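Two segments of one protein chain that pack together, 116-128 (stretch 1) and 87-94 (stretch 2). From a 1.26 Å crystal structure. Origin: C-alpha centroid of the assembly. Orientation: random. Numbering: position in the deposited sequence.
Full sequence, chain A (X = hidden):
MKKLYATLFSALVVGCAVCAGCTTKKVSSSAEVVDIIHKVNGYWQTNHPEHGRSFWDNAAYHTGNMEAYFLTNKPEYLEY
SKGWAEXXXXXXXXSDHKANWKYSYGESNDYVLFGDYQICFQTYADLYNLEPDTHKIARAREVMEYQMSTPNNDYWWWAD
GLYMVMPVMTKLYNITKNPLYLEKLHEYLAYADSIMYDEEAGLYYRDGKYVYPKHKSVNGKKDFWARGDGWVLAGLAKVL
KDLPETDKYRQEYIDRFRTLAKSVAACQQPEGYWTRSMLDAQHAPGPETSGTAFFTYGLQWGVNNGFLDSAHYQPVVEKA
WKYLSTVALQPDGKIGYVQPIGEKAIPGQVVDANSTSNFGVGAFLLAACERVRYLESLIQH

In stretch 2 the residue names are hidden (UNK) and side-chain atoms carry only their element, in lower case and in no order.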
# COMPACT_ATOMS: atom_id res chain seq x y z
N ASP A 116 -4.29 10.26 4.44
CA ASP A 116 -5.35 9.27 4.50
C ASP A 116 -6.63 9.66 3.74
O ASP A 116 -7.42 8.79 3.39
CB ASP A 116 -5.69 8.93 5.95
CG ASP A 116 -4.70 7.98 6.61
OD1 ASP A 116 -3.81 7.46 5.93
OD2 ASP A 116 -4.91 7.72 7.82
N TYR A 117 -6.80 10.96 3.47
CA TYR A 117 -7.88 11.49 2.65
C TYR A 117 -7.46 11.81 1.24
O TYR A 117 -8.22 12.46 0.49
CB TYR A 117 -8.59 12.67 3.33
CG TYR A 117 -9.83 12.29 4.08
CD1 TYR A 117 -10.86 11.59 3.45
CD2 TYR A 117 -9.99 12.70 5.39
CE1 TYR A 117 -12.03 11.30 4.14
CE2 TYR A 117 -11.15 12.41 6.08
CZ TYR A 117 -12.16 11.72 5.44
OH TYR A 117 -13.29 11.39 6.15
N GLN A 118 -6.28 11.34 0.83
CA GLN A 118 -5.78 11.56 -0.51
C GLN A 118 -5.54 10.28 -1.30
O GLN A 118 -5.43 10.33 -2.52
CB GLN A 118 -4.50 12.39 -0.43
CG GLN A 118 -4.70 13.75 0.22
CD GLN A 118 -3.43 14.51 0.39
OE1 GLN A 118 -2.35 13.93 0.43
NE2 GLN A 118 -3.53 15.85 0.54
N ILE A 119 -5.47 9.13 -0.62
CA ILE A 119 -5.31 7.89 -1.36
C ILE A 119 -6.46 7.65 -2.31
O ILE A 119 -6.26 7.04 -3.37
CB ILE A 119 -5.03 6.70 -0.42
CG1 ILE A 119 -5.17 5.35 -1.18
CG2 ILE A 119 -5.90 6.71 0.82
CD1 ILE A 119 -4.67 4.13 -0.40
N CYS A 120 -7.66 8.13 -1.99
CA CYS A 120 -8.77 8.02 -2.95
C CYS A 120 -8.41 8.58 -4.33
O CYS A 120 -8.91 8.10 -5.33
CB CYS A 120 -10.02 8.68 -2.37
SG CYS A 120 -9.88 10.44 -2.03
N PHE A 121 -7.57 9.61 -4.37
CA PHE A 121 -7.17 10.21 -5.62
C PHE A 121 -6.47 9.22 -6.54
O PHE A 121 -6.50 9.41 -7.76
CB PHE A 121 -6.25 11.42 -5.40
CG PHE A 121 -6.80 12.54 -4.52
CD1 PHE A 121 -8.15 12.73 -4.32
CD2 PHE A 121 -5.91 13.47 -3.96
CE1 PHE A 121 -8.61 13.80 -3.54
CE2 PHE A 121 -6.36 14.52 -3.21
CZ PHE A 121 -7.71 14.69 -3.00
N GLN A 122 -5.82 8.18 -5.98
CA GLN A 122 -5.22 7.16 -6.83
C GLN A 122 -6.26 6.49 -7.72
O GLN A 122 -6.05 6.26 -8.92
CB GLN A 122 -4.51 6.09 -6.01
CG GLN A 122 -3.37 6.62 -5.16
CD GLN A 122 -2.59 5.52 -4.48
OE1 GLN A 122 -2.41 4.42 -5.05
NE2 GLN A 122 -2.07 5.79 -3.28
N THR A 123 -7.38 6.13 -7.10
CA THR A 123 -8.47 5.49 -7.83
C THR A 123 -9.16 6.47 -8.77
O THR A 123 -9.47 6.12 -9.91
CB THR A 123 -9.43 4.81 -6.85
OG1 THR A 123 -8.72 3.73 -6.22
CG2 THR A 123 -10.62 4.22 -7.56
N TYR A 124 -9.34 7.72 -8.33
CA TYR A 124 -9.95 8.69 -9.21
C TYR A 124 -9.11 8.88 -10.47
O TYR A 124 -9.67 8.97 -11.58
CB TYR A 124 -10.20 10.00 -8.52
CG TYR A 124 -11.04 9.93 -7.27
CD1 TYR A 124 -11.88 8.86 -6.97
CD2 TYR A 124 -10.96 10.94 -6.33
CE1 TYR A 124 -12.59 8.81 -5.80
CE2 TYR A 124 -11.69 10.91 -5.16
CZ TYR A 124 -12.53 9.85 -4.89
OH TYR A 124 -13.26 9.75 -3.74
N ALA A 125 -7.79 8.94 -10.31
CA ALA A 125 -6.87 9.08 -11.44
C ALA A 125 -6.93 7.86 -12.34
O ALA A 125 -6.91 7.98 -13.57
CB ALA A 125 -5.47 9.31 -10.95
N ASP A 126 -6.98 6.65 -11.75
CA ASP A 126 -7.07 5.43 -12.57
C ASP A 126 -8.34 5.44 -13.41
O ASP A 126 -8.35 5.07 -14.58
CB ASP A 126 -7.06 4.17 -11.67
CG ASP A 126 -5.72 3.83 -11.10
OD1 ASP A 126 -4.70 4.35 -11.56
OD2 ASP A 126 -5.71 3.01 -10.14
N LEU A 127 -9.44 5.81 -12.78
CA LEU A 127 -10.73 5.88 -13.48
C LEU A 127 -10.69 6.94 -14.58
O LEU A 127 -11.22 6.72 -15.67
CB LEU A 127 -11.87 6.15 -12.50
CG LEU A 127 -12.11 4.99 -11.51
CD1 LEU A 127 -13.07 5.39 -10.41
CD2 LEU A 127 -12.62 3.77 -12.25
N TYR A 128 -10.07 8.09 -14.30
CA TYR A 128 -9.86 9.11 -15.32
C TYR A 128 -9.08 8.58 -16.50
O TYR A 128 -9.44 8.80 -17.65
CB TYR A 128 -9.12 10.32 -14.69
CG TYR A 128 -8.72 11.38 -15.68
CD1 TYR A 128 -7.54 11.26 -16.40
CD2 TYR A 128 -9.51 12.46 -15.91
CE1 TYR A 128 -7.18 12.18 -17.35
CE2 TYR A 128 -9.15 13.42 -16.85
CZ TYR A 128 -7.98 13.29 -17.56
OH TYR A 128 -7.64 14.21 -18.48
N UNK A 87 -20.17 7.95 -5.29
CA UNK A 87 -20.74 8.10 -3.96
C UNK A 87 -19.99 9.21 -3.19
O UNK A 87 -20.59 10.02 -2.49
n UNK A 87 -21.27 7.00 0.41
c UNK A 87 -22.49 7.00 -0.09
n UNK A 87 -22.40 6.95 -1.42
c UNK A 87 -20.63 6.80 -3.19
c UNK A 87 -20.37 6.92 -0.62
c UNK A 87 -21.07 6.90 -1.77
N UNK A 88 -18.67 9.27 -3.38
CA UNK A 88 -17.79 10.22 -2.71
C UNK A 88 -17.56 11.51 -3.50
O UNK A 88 -16.74 12.32 -3.10
n UNK A 88 -16.56 7.25 -1.44
o UNK A 88 -17.07 8.97 -0.09
c UNK A 88 -16.49 9.51 -2.32
c UNK A 88 -16.72 8.55 -1.18
N UNK A 89 -18.31 11.68 -4.58
CA UNK A 89 -18.31 12.87 -5.41
C UNK A 89 -16.91 13.19 -5.97
O UNK A 89 -16.58 14.34 -6.19
o UNK A 89 -21.17 15.08 -2.13
c UNK A 89 -20.72 15.18 -3.28
o UNK A 89 -20.67 16.29 -3.87
c UNK A 89 -20.23 13.92 -4.00
c UNK A 89 -18.86 14.09 -4.64
N UNK A 90 -16.09 12.15 -6.16
CA UNK A 90 -14.76 12.38 -6.72
C UNK A 90 -13.91 13.29 -5.82
O UNK A 90 -13.06 14.03 -6.31
c UNK A 90 -16.16 9.06 -11.19
c UNK A 90 -14.81 12.86 -8.19
c UNK A 90 -14.92 8.54 -11.36
c UNK A 90 -13.90 10.22 -9.95
c UNK A 90 -15.16 10.80 -9.75
c UNK A 90 -15.63 11.93 -9.03
c UNK A 90 -13.80 9.11 -10.75
n UNK A 90 -17.37 10.95 -10.03
c UNK A 90 -16.27 10.21 -10.38
c UNK A 90 -16.97 11.98 -9.24
N UNK A 91 -14.16 13.22 -4.51
CA UNK A 91 -13.44 14.01 -3.50
C UNK A 91 -12.96 13.11 -2.39
O UNK A 91 -13.47 11.99 -2.20
c UNK A 91 -14.36 15.09 -2.90
c UNK A 91 -14.83 16.15 -3.87
c UNK A 91 -15.77 17.14 -3.20
c UNK A 91 -16.20 18.18 -4.20
n UNK A 91 -17.06 19.17 -3.54
N UNK A 92 -11.97 13.60 -1.65
CA UNK A 92 -11.62 13.07 -0.34
C UNK A 92 -12.40 13.84 0.70
O UNK A 92 -13.62 13.94 0.63
N UNK A 93 -11.71 14.39 1.69
CA UNK A 93 -12.39 15.28 2.65
C UNK A 93 -12.98 16.48 1.91
O UNK A 93 -12.40 16.95 0.95
c UNK A 93 -11.38 15.68 3.70
N UNK A 94 -14.15 16.96 2.33
CA UNK A 94 -14.95 17.86 1.51
C UNK A 94 -14.79 19.35 1.74
O UNK A 94 -15.35 20.14 0.99
c UNK A 94 -18.61 14.24 1.10
n UNK A 94 -18.45 13.99 -0.29
c UNK A 94 -16.44 17.46 1.62
c UNK A 94 -18.18 15.69 1.46
c UNK A 94 -16.74 16.05 1.18

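Position 87 carries one carbon and then a five-membered ring of three carbons and two nitrogens, an imidazole. It is exposed, and its side chain does not reach stretch 1. This is His87.

At position 88 two carbons end in one oxygen and one nitrogen, the mark of a carboxamide on a short stem. The chain leaves helical geometry here, and CB lies 3.5 Å from Tyr124 OH. The short stem makes it Asn88, whose amide nitrogen is bonded elsewhere in the structure.

Position 89 has three carbons, the third bearing two oxygens. Its CA-to-CB bond points away from stretch 1. The carboxylate on a two-carbon stem gives Glu89.

Position 90 has one carbon followed by fused five- and six-membered rings holding eight carbons and one nitrogen. Its CA sits over one face of the Tyr124 ring, 3.9 Å from the centroid, and ring carbons approach Tyr124 and Leu127. Only an indole fits, so this is Trp90. CE3 comes 3.8 Å from Tyr124 CD1, and CH2 lies 3.8 Å from Leu127 CD1. The two aromatic rings meet obliquely, their planes at 58°.

At position 91 four carbons run unbranched to a nitrogen, and the CA-to-CB bond points away from stretch 1. Its contribution to the contact is backbone: Tyr124 OH donates a hydrogen bond to its O at 2.7 Å. This is Lys91. The type I' turn from Asn88 closes here, with Lys91 N bonded to Asn88 O at 3.1 Å.

Position 92 has no side-chain atoms. An ideal CB would lie 2.1 Å from Tyr117 O, a clash, and 3.4 Å from Cys120 SG. The bare CA instead makes a CH···O contact with Tyr117 O at 3.6 Å. This is Gly92.

Position 93 has a single carbon. Its CB lies over one face of the Tyr117 ring, 3.9 Å from the centroid, and its N is 3.4 Å from Tyr117 CD1. It is Ala93.

Position 94 again has four carbons ending in nitrogen, out of reach of stretch 1: Lys94. It joins Glu89 in a salt bridge through a weak hydrogen bond, NZ to OE1 at 3.5 Å.

The contact works by fitting a tight turn against aromatic side chains. Tyr124 combines a ring face for Trp90 CA with a hydroxyl for Lys91 O, so one residue both packs and anchors the turn. Glycine permits the close backbone approach beside Tyr117, the Ala93 methyl packs on one face of that ring, and both lysine side chains remain clear of stretch 1.

Stretch 2 87-94: HNEWKGAK
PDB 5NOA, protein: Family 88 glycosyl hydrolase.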